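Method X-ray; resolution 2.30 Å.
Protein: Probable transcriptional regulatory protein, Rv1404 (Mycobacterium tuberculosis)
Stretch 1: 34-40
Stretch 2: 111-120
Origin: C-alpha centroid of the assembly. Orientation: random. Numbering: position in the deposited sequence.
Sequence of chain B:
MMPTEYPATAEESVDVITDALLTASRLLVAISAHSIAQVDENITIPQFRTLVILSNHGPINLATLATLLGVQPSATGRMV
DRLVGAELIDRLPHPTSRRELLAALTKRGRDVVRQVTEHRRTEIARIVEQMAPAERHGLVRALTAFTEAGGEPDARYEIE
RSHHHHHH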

# COMPACT_ATOMS: atom_id res chain seq x y z
N HIS B 34 7.63 -0.98 1.67
CA HIS B 34 8.94 -1.31 2.18
C HIS B 34 9.00 -1.24 3.69
O HIS B 34 9.63 -2.09 4.32
CB HIS B 34 10.00 -0.39 1.58
CG HIS B 34 11.38 -0.62 2.12
ND1 HIS B 34 12.03 0.30 2.92
CD2 HIS B 34 12.22 -1.68 2.01
CE1 HIS B 34 13.21 -0.18 3.26
NE2 HIS B 34 13.35 -1.38 2.72
N SER B 35 8.36 -0.24 4.28
CA SER B 35 8.40 -0.05 5.73
C SER B 35 7.72 -1.20 6.49
O SER B 35 8.17 -1.58 7.57
CB SER B 35 7.81 1.31 6.14
OG SER B 35 6.39 1.30 6.13
N ILE B 36 6.65 -1.73 5.93
CA ILE B 36 5.98 -2.90 6.47
C ILE B 36 6.91 -4.10 6.38
O ILE B 36 7.12 -4.82 7.35
CB ILE B 36 4.69 -3.21 5.71
CG1 ILE B 36 3.75 -2.00 5.72
CG2 ILE B 36 4.01 -4.44 6.32
CD1 ILE B 36 2.54 -2.13 4.79
N ALA B 37 7.47 -4.30 5.18
CA ALA B 37 8.30 -5.46 4.89
C ALA B 37 9.57 -5.49 5.72
O ALA B 37 10.13 -6.57 5.94
CB ALA B 37 8.63 -5.49 3.41
N GLN B 38 10.03 -4.33 6.18
CA GLN B 38 11.29 -4.24 6.93
C GLN B 38 11.14 -4.66 8.40
O GLN B 38 12.13 -4.98 9.05
CB GLN B 38 11.96 -2.86 6.79
CG GLN B 38 11.41 -1.72 7.67
CD GLN B 38 12.13 -0.37 7.44
OE1 GLN B 38 11.48 0.64 7.11
NE2 GLN B 38 13.46 -0.35 7.59
N VAL B 39 9.92 -4.67 8.90
CA VAL B 39 9.67 -5.06 10.29
C VAL B 39 9.29 -6.53 10.39
O VAL B 39 9.86 -7.27 11.19
CB VAL B 39 8.61 -4.15 10.96
CG1 VAL B 39 8.23 -4.68 12.34
CG2 VAL B 39 9.14 -2.72 11.06
N ASP B 40 8.32 -6.95 9.59
CA ASP B 40 8.02 -8.37 9.44
C ASP B 40 7.97 -8.71 7.96
O ASP B 40 7.14 -8.18 7.23
CB ASP B 40 6.72 -8.77 10.15
CG ASP B 40 6.58 -10.29 10.30
OD1 ASP B 40 7.09 -11.05 9.45
OD2 ASP B 40 5.95 -10.73 11.30
N ASP B 111 3.44 -2.81 18.80
CA ASP B 111 4.84 -2.56 18.47
C ASP B 111 5.08 -2.61 16.97
O ASP B 111 5.76 -1.74 16.43
CB ASP B 111 5.75 -3.56 19.17
CG ASP B 111 5.80 -3.35 20.67
OD1 ASP B 111 5.65 -2.18 21.12
OD2 ASP B 111 5.99 -4.35 21.40
N VAL B 112 4.52 -3.61 16.31
CA VAL B 112 4.60 -3.72 14.86
C VAL B 112 4.09 -2.45 14.17
O VAL B 112 4.81 -1.86 13.36
CB VAL B 112 3.88 -4.99 14.35
CG1 VAL B 112 3.54 -4.90 12.87
CG2 VAL B 112 4.75 -6.21 14.60
N VAL B 113 2.88 -2.03 14.51
CA VAL B 113 2.29 -0.81 13.97
C VAL B 113 3.16 0.41 14.27
O VAL B 113 3.38 1.24 13.40
CB VAL B 113 0.84 -0.58 14.51
CG1 VAL B 113 0.31 0.80 14.09
CG2 VAL B 113 -0.12 -1.66 14.01
N ARG B 114 3.64 0.52 15.50
CA ARG B 114 4.47 1.64 15.91
C ARG B 114 5.82 1.67 15.18
O ARG B 114 6.26 2.72 14.74
CB ARG B 114 4.68 1.62 17.43
CG ARG B 114 5.57 2.73 17.98
CD ARG B 114 5.57 2.71 19.53
NE ARG B 114 6.86 3.06 20.14
CZ ARG B 114 7.48 4.23 20.03
NH1 ARG B 114 6.97 5.22 19.28
NH2 ARG B 114 8.65 4.43 20.65
N GLN B 115 6.44 0.50 15.06
CA GLN B 115 7.73 0.35 14.38
C GLN B 115 7.70 0.68 12.88
O GLN B 115 8.54 1.42 12.39
CB GLN B 115 8.26 -1.07 14.57
CG GLN B 115 8.96 -1.28 15.89
CD GLN B 115 9.61 -2.65 15.97
OE1 GLN B 115 10.83 -2.79 15.82
NE2 GLN B 115 8.79 -3.69 16.18
N VAL B 116 6.74 0.10 12.18
CA VAL B 116 6.50 0.37 10.77
C VAL B 116 6.24 1.86 10.56
O VAL B 116 6.77 2.47 9.62
CB VAL B 116 5.32 -0.49 10.25
CG1 VAL B 116 4.78 0.01 8.92
CG2 VAL B 116 5.72 -1.96 10.14
N THR B 117 5.43 2.46 11.43
CA THR B 117 5.09 3.88 11.32
C THR B 117 6.31 4.77 11.53
O THR B 117 6.53 5.68 10.73
CB THR B 117 3.94 4.29 12.27
OG1 THR B 117 2.83 3.41 12.06
CG2 THR B 117 3.48 5.72 11.99
N GLU B 118 7.10 4.50 12.56
CA GLU B 118 8.25 5.35 12.88
C GLU B 118 9.30 5.28 11.77
O GLU B 118 9.88 6.29 11.41
CB GLU B 118 8.83 5.07 14.28
CG GLU B 118 10.08 4.17 14.35
CD GLU B 118 11.40 4.93 14.51
OE1 GLU B 118 12.07 5.24 13.49
OE2 GLU B 118 11.79 5.22 15.68
N HIS B 119 9.50 4.08 11.21
CA HIS B 119 10.46 3.88 10.13
C HIS B 119 10.07 4.56 8.82
O HIS B 119 10.93 5.11 8.12
CB HIS B 119 10.72 2.39 9.91
CG HIS B 119 11.60 1.78 10.96
ND1 HIS B 119 11.12 0.94 11.94
CD2 HIS B 119 12.93 1.92 11.20
CE1 HIS B 119 12.11 0.57 12.72
NE2 HIS B 119 13.22 1.15 12.30
N ARG B 120 8.78 4.54 8.52
CA ARG B 120 8.26 5.20 7.34
C ARG B 120 8.37 6.72 7.49
O ARG B 120 8.71 7.43 6.54
CB ARG B 120 6.82 4.78 7.06
CG ARG B 120 6.27 5.26 5.72
CD ARG B 120 4.79 4.96 5.58
NE ARG B 120 4.54 3.54 5.81
CZ ARG B 120 3.34 2.98 5.92
NH1 ARG B 120 2.24 3.71 5.82
NH2 ARG B 120 3.26 1.68 6.13

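Stretch 1 contains part of a helix, which packs across the helix of stretch 2, the two axes coming within 8.6 Å and their N-to-C directions differing by 130°. Ser 35 points toward stretch 2 and sits where the backbones come closest, its CA 5.4 Å from the CA of Val 116. Here Ser 35 OG accepts a hydrogen bond from Arg 120 NE (2.9 Å, with an N-H...acceptor angle of 160°), meeting the guanidinium at its edge, near the plane in which its N-H groups lie. The same OG lies 3.5 Å from Val 116 CG1, so the hydroxyl that accepts this bond also lies against an apolar methyl group.

Ile 36 is directed sideways, yet its CG1 reaches both Val 116 CG1 (3.9 Å) and Arg 120 NH2 (3.7 Å), packing against the guanidinium edge. Ala 37 faces away and takes no part. Further along, Gln 38 brings OE1 to 3.4 Å from His 119 CB; the imidazole itself is held within its own helix by a hydrogen bond from His 119 ND1 to Gln 115 O (2.7 Å).

Val 39 has the largest area covered by the other stretch. Its CG2 packs 3.6 Å from Val 116 CG2 and 4.0 Å from Gln 115 CB, while its CG1 approaches Val 112 CG2 more loosely, at 4.4 Å.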